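Probable 2-phosphosulfolactate phosphatase (Clostridium acetobutylicum, PDB 1VR0) is a probable magnesium-dependent phosphatase that hydrolyses (2R)-O-phospho-3-sulfolactate to (2R)-3-sulfolactate and phosphate. Local coordinates at residues 27-32 with 151-156; 47-52 with 98-103. One frame throughout, in Å; residues are numbered along the deposited sequence.

Contact 1: residues 27-32 with 151-156; sequences EKVKNK and DVVIVN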
loop_
_atom_site.group_PDB
_atom_site.type_symbol
_atom_site.label_atom_id
_atom_site.label_comp_id
_atom_site.label_asym_id
_atom_site.label_seq_id
_atom_site.Cartn_x
_atom_site.Cartn_y
_atom_site.Cartn_z
ATOM N N GLU A 27 14.173 -6.720 3.916
ATOM C CA GLU A 27 14.478 -7.364 2.653
ATOM C C GLU A 27 14.076 -6.535 1.451
ATOM O O GLU A 27 14.599 -6.748 0.368
ATOM C CB GLU A 27 13.798 -8.724 2.590
ATOM C CG GLU A 27 12.248 -8.680 2.641
ATOM C CD GLU A 27 11.668 -8.827 4.060
ATOM O OE1 GLU A 27 12.351 -8.474 5.076
ATOM O OE2 GLU A 27 10.507 -9.310 4.142
ATOM N N LYS A 28 13.132 -5.621 1.645
ATOM C CA LYS A 28 12.714 -4.685 0.601
ATOM C C LYS A 28 13.613 -3.434 0.537
ATOM O O LYS A 28 13.495 -2.600 -0.372
ATOM C CB LYS A 28 11.283 -4.189 0.861
ATOM C CG LYS A 28 10.163 -5.191 0.603
ATOM C CD LYS A 28 8.828 -4.560 1.016
ATOM C CE LYS A 28 7.616 -5.437 0.687
ATOM N NZ LYS A 28 6.400 -4.588 0.616
ATOM N N VAL A 29 14.469 -3.270 1.531
ATOM C CA VAL A 29 15.275 -2.074 1.624
ATOM C C VAL A 29 16.773 -2.362 1.433
ATOM O O VAL A 29 17.447 -1.607 0.756
ATOM C CB VAL A 29 14.960 -1.352 2.951
ATOM C CG1 VAL A 29 16.105 -0.587 3.448
ATOM C CG2 VAL A 29 13.837 -0.394 2.733
ATOM N N LYS A 30 17.273 -3.472 1.976
ATOM C CA LYS A 30 18.715 -3.668 2.033
ATOM C C LYS A 30 19.381 -3.625 0.645
ATOM O O LYS A 30 18.819 -4.078 -0.335
ATOM C CB LYS A 30 19.108 -4.904 2.845
ATOM C CG LYS A 30 18.339 -6.135 2.481
ATOM C CD LYS A 30 19.115 -7.399 2.848
ATOM C CE LYS A 30 18.368 -8.672 2.399
ATOM N NZ LYS A 30 19.373 -9.719 2.639
ATOM N N ASN A 31 20.545 -2.979 0.606
ATOM C CA ASN A 31 21.404 -2.805 -0.577
ATOM C C ASN A 31 20.803 -2.015 -1.732
ATOM O O ASN A 31 21.433 -1.909 -2.778
ATOM C CB ASN A 31 21.959 -4.139 -1.059
ATOM C CG ASN A 31 22.423 -5.038 0.094
ATOM O OD1 ASN A 31 23.085 -4.581 1.023
ATOM N ND2 ASN A 31 22.052 -6.325 0.040
ATOM N N LYS A 32 19.632 -1.419 -1.534
ATOM C CA LYS A 32 19.001 -0.626 -2.582
ATOM C C LYS A 32 19.283 0.872 -2.452
ATOM O O LYS A 32 19.885 1.317 -1.501
ATOM C CB LYS A 32 17.487 -0.881 -2.585
ATOM C CG LYS A 32 17.168 -2.300 -2.962
ATOM C CD LYS A 32 15.706 -2.553 -3.016
ATOM C CE LYS A 32 15.420 -3.917 -3.636
ATOM N NZ LYS A 32 14.014 -3.868 -4.164
ATOM N N ASP A 151 18.869 -0.628 -7.950
ATOM C CA ASP A 151 17.440 -0.749 -7.759
ATOM C C ASP A 151 16.969 0.194 -6.631
ATOM O O ASP A 151 17.718 0.536 -5.725
ATOM C CB ASP A 151 17.024 -2.172 -7.404
ATOM C CG ASP A 151 17.338 -3.197 -8.499
ATOM O OD1 ASP A 151 17.314 -2.907 -9.734
ATOM O OD2 ASP A 151 17.597 -4.345 -8.076
ATOM N N VAL A 152 15.707 0.587 -6.701
ATOM C CA VAL A 152 15.186 1.660 -5.896
ATOM C C VAL A 152 14.002 1.199 -5.085
ATOM O O VAL A 152 13.192 0.434 -5.562
ATOM C CB VAL A 152 14.749 2.825 -6.787
ATOM C CG1 VAL A 152 14.148 3.941 -5.975
ATOM C CG2 VAL A 152 15.951 3.346 -7.533
ATOM N N VAL A 153 13.912 1.678 -3.852
ATOM C CA VAL A 153 12.678 1.574 -3.113
ATOM C C VAL A 153 12.338 2.962 -2.589
ATOM O O VAL A 153 13.159 3.644 -2.005
ATOM C CB VAL A 153 12.721 0.501 -1.998
ATOM C CG1 VAL A 153 13.831 0.755 -1.031
ATOM C CG2 VAL A 153 11.416 0.484 -1.243
ATOM N N ILE A 154 11.108 3.390 -2.832
ATOM C CA ILE A 154 10.625 4.679 -2.345
ATOM C C ILE A 154 9.850 4.447 -1.077
ATOM O O ILE A 154 8.812 3.795 -1.070
ATOM C CB ILE A 154 9.821 5.362 -3.429
ATOM C CG1 ILE A 154 10.791 5.727 -4.546
ATOM C CG2 ILE A 154 9.209 6.644 -2.920
ATOM C CD1 ILE A 154 10.091 6.121 -5.774
ATOM N N VAL A 155 10.408 4.936 0.020
ATOM C CA VAL A 155 9.886 4.642 1.353
ATOM C C VAL A 155 9.021 5.814 1.790
ATOM O O VAL A 155 9.544 6.842 2.171
ATOM C CB VAL A 155 11.026 4.412 2.360
ATOM C CG1 VAL A 155 10.487 4.012 3.732
ATOM C CG2 VAL A 155 11.989 3.371 1.847
ATOM N N ASN A 156 7.706 5.672 1.670
ATOM C CA ASN A 156 6.772 6.664 2.197
ATOM C C ASN A 156 6.767 6.599 3.718
ATOM O O ASN A 156 6.686 5.522 4.280
ATOM C CB ASN A 156 5.351 6.374 1.688
ATOM C CG ASN A 156 5.226 6.551 0.189
ATOM O OD1 ASN A 156 6.191 6.387 -0.539
ATOM N ND2 ASN A 156 4.057 6.927 -0.268
HETATM O O HOH W 1 13.517 -2.068 -6.046
#
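Val153 lays its two methyl groups against the carbonyl oxygen of Lys28, with CG1 3.4 Å from that Lys28 O. The contact joins a type II beta turn, Val29 to Lys32, to strand 152-156, which runs parallel between strands 13-18 and 33-37 in the larger sheet. The turn is closed by Lys32 N donating to Val29 O at 3.2 Å, and the loop containing it leads into strand 33-37. CG1 of Val153 takes the crowded place between its own backbone N and carbonyl carbon (chi1 57°). From there it also meets Val29 CG2 at 3.9 Å, the two valines crossing at about a right angle. The same Val29 methyl brushes Val155 CG2 more loosely, and Ile18 of the neighbouring strand touches both Val29 and Val153. On the other face of the sheet Ile154 packs on Ser171 and Ile175 of helix 165-181. Lys32 packs against Asp151, just ahead of the strand, with its CB 3.5 Å from Asp151 O. Its chain, extended beyond CG, passes alongside Val153 and carries the ammonium beyond the apolar patch. Asp151 OD2 is 5.3 Å from Lys32 NZ, too far for a salt bridge, although the opposite charge may still attract it; Asp151 OD1 accepts from Lys14 N. No direct hydrogen bond links the two segments. A water bridges them instead, accepting from Lys32 NZ at 2.7 Å and donating to Val152 O at 2.6 Å.

Contact 2: residues 47-52 with 98-103; sequences TTALNN and MEYTED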
loop_
_atom_site.group_PDB
_atom_site.type_symbol
_atom_site.label_atom_id
_atom_site.label_comp_id
_atom_site.label_asym_id
_atom_site.label_seq_id
_atom_site.Cartn_x
_atom_site.Cartn_y
_atom_site.Cartn_z
ATOM N N THR A 47 15.290 19.016 3.426
ATOM C CA THR A 47 15.708 19.476 2.130
ATOM C C THR A 47 15.968 20.995 2.120
ATOM O O THR A 47 16.969 21.461 1.593
ATOM C CB THR A 47 14.621 19.132 1.090
ATOM O OG1 THR A 47 14.513 17.711 0.976
ATOM C CG2 THR A 47 14.979 19.703 -0.286
ATOM N N THR A 48 15.048 21.752 2.712
ATOM C CA THR A 48 15.144 23.185 2.746
ATOM C C THR A 48 16.343 23.639 3.616
ATOM O O THR A 48 17.169 24.474 3.203
ATOM C CB THR A 48 13.812 23.783 3.244
ATOM O OG1 THR A 48 12.776 23.464 2.312
ATOM C CG2 THR A 48 13.890 25.299 3.401
ATOM N N ALA A 49 16.440 23.072 4.800
ATOM C CA ALA A 49 17.454 23.454 5.728
ATOM C C ALA A 49 18.847 23.270 5.147
ATOM O O ALA A 49 19.680 24.191 5.214
ATOM C CB ALA A 49 17.298 22.645 6.983
ATOM N N LEU A 50 19.086 22.089 4.570
ATOM C CA LEU A 50 20.371 21.765 3.971
ATOM C C LEU A 50 20.708 22.628 2.759
ATOM O O LEU A 50 21.843 23.069 2.616
ATOM C CB LEU A 50 20.429 20.273 3.631
ATOM C CG LEU A 50 20.752 19.503 4.908
ATOM C CD1 LEU A 50 20.220 18.148 4.890
ATOM C CD2 LEU A 50 22.260 19.482 5.133
ATOM N N ASN A 51 19.702 22.903 1.949
ATOM C CA ASN A 51 19.808 23.849 0.861
ATOM C C ASN A 51 20.154 25.263 1.326
ATOM O O ASN A 51 20.758 26.005 0.586
ATOM C CB ASN A 51 18.482 23.901 0.097
ATOM C CG ASN A 51 18.593 24.667 -1.196
ATOM O OD1 ASN A 51 19.391 24.329 -2.061
ATOM N ND2 ASN A 51 17.800 25.716 -1.325
ATOM N N ASN A 52 19.735 25.638 2.531
ATOM C CA ASN A 52 20.061 26.952 3.090
ATOM C C ASN A 52 21.346 26.983 3.925
ATOM O O ASN A 52 21.547 27.906 4.704
ATOM C CB ASN A 52 18.904 27.451 3.950
ATOM C CG ASN A 52 17.672 27.773 3.148
ATOM O OD1 ASN A 52 17.732 27.914 1.930
ATOM N ND2 ASN A 52 16.540 27.908 3.835
HETATM N N MSE A 98 9.720 27.099 6.487
HETATM C CA MSE A 98 10.039 28.543 6.438
HETATM C C MSE A 98 10.886 29.060 7.546
HETATM O O MSE A 98 11.520 30.089 7.381
HETATM C CB MSE A 98 8.805 29.432 6.418
HETATM C CG MSE A 98 8.415 29.785 5.005
HETATM SE SE MSE A 98 7.538 28.211 4.258
HETATM C CE MSE A 98 5.653 28.738 5.005
ATOM N N GLU A 99 10.864 28.398 8.689
ATOM C CA GLU A 99 11.617 28.896 9.814
ATOM C C GLU A 99 13.103 28.514 9.757
ATOM O O GLU A 99 13.907 29.084 10.500
ATOM C CB GLU A 99 10.911 28.579 11.144
ATOM C CG GLU A 99 10.864 27.152 11.630
ATOM C CD GLU A 99 9.701 26.919 12.633
ATOM O OE1 GLU A 99 9.527 27.688 13.600
ATOM O OE2 GLU A 99 8.943 25.942 12.445
ATOM N N TYR A 100 13.472 27.649 8.805
ATOM C CA TYR A 100 14.858 27.235 8.603
ATOM C C TYR A 100 15.515 28.032 7.500
ATOM O O TYR A 100 16.033 27.473 6.520
ATOM C CB TYR A 100 14.942 25.728 8.327
ATOM C CG TYR A 100 14.396 24.928 9.470
ATOM C CD1 TYR A 100 15.222 24.552 10.520
ATOM C CD2 TYR A 100 13.032 24.579 9.533
ATOM C CE1 TYR A 100 14.728 23.821 11.605
ATOM C CE2 TYR A 100 12.530 23.864 10.614
ATOM C CZ TYR A 100 13.394 23.485 11.650
ATOM O OH TYR A 100 12.953 22.802 12.760
ATOM N N THR A 101 15.503 29.346 7.690
ATOM C CA THR A 101 16.179 30.281 6.797
ATOM C C THR A 101 17.686 30.167 6.929
ATOM O O THR A 101 18.190 29.691 7.946
ATOM C CB THR A 101 15.805 31.764 7.116
ATOM O OG1 THR A 101 16.337 32.159 8.397
ATOM C CG2 THR A 101 14.340 31.967 7.097
ATOM N N GLU A 102 18.402 30.651 5.915
ATOM C CA GLU A 102 19.871 30.625 5.899
ATOM C C GLU A 102 20.490 31.328 7.118
ATOM O O GLU A 102 21.484 30.879 7.691
ATOM C CB GLU A 102 20.403 31.236 4.589
ATOM C CG GLU A 102 21.908 30.975 4.365
ATOM C CD GLU A 102 22.520 31.910 3.358
ATOM O OE1 GLU A 102 21.787 32.218 2.405
ATOM O OE2 GLU A 102 23.707 32.323 3.508
ATOM N N ASP A 103 19.873 32.426 7.518
ATOM C CA ASP A 103 20.310 33.185 8.672
ATOM C C ASP A 103 20.279 32.351 9.952
ATOM O O ASP A 103 21.147 32.437 10.804
ATOM C CB ASP A 103 19.354 34.369 8.816
ATOM C CG ASP A 103 20.019 35.582 9.349
ATOM O OD1 ASP A 103 21.198 35.477 9.806
ATOM O OD2 ASP A 103 19.342 36.653 9.310
#
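With CG beside its backbone N and anti to the carbonyl carbon (chi1 -68°), Asn52 swings its carboxamide across to the backbone of Tyr100. Asn52 ND2 then donates to Tyr100 O at 2.8 Å. The bond is nearly straight (163° at the hydrogen), lies in the amide plane of Asn52 and meets a lone pair in the carbonyl plane. Asn52 is the first residue past helix 42-51, so its side chain ties that helix's C-terminal end to the segment before helix 102-105. Its backbone serves too: Asn52 O receives a CA-H...O contact from Glu102, CA to O 3.4 Å, and Glu102 CG comes within 3.1 Å of the same Asn52 O. Thr101, between these two points, is the N-cap of helix 102-105. One turn back along helix 42-51, Ala49 CB rests on Tyr100 CB at 4.1 Å. Tyr100 CG is anti to the carbonyl carbon (chi1 -60°), which sends the ring on to Leu110 and Met112 of strand 109-113, and its hydroxyl bonds to Ser94 O, next to the sulfolactate-pocket residue Asn95. Tyr100's side chain lies about 9 Å from the bound sulfolactate. With Glu102 CA and CG against the Asn52 carbonyl beside it, the one in-plane bond restricts the rotation of the Asn52 carboxamide and joins the end of helix 42-51 to the chain just before helix 102-105.

Contact 1 and contact 2 lie on opposite sides of the chain's centre, their own centres 28 Å apart and their nearest atoms about 12 Å apart. Contact 2 falls within the length of chain that contact 1 closes. Each is partly buried, but they hold different elements: 27-32 with 151-156 sets a turn against a strand of the larger sheet, whereas 47-52 with 98-103 joins a helix end to the segment before a short helix, beside the three-stranded sheet. Valine methyls, the aliphatic part of Lys32 and a bridging water make the first; a direct side-chain amide bond leads the second. No residue of either contact is among the metal or ligand contacts.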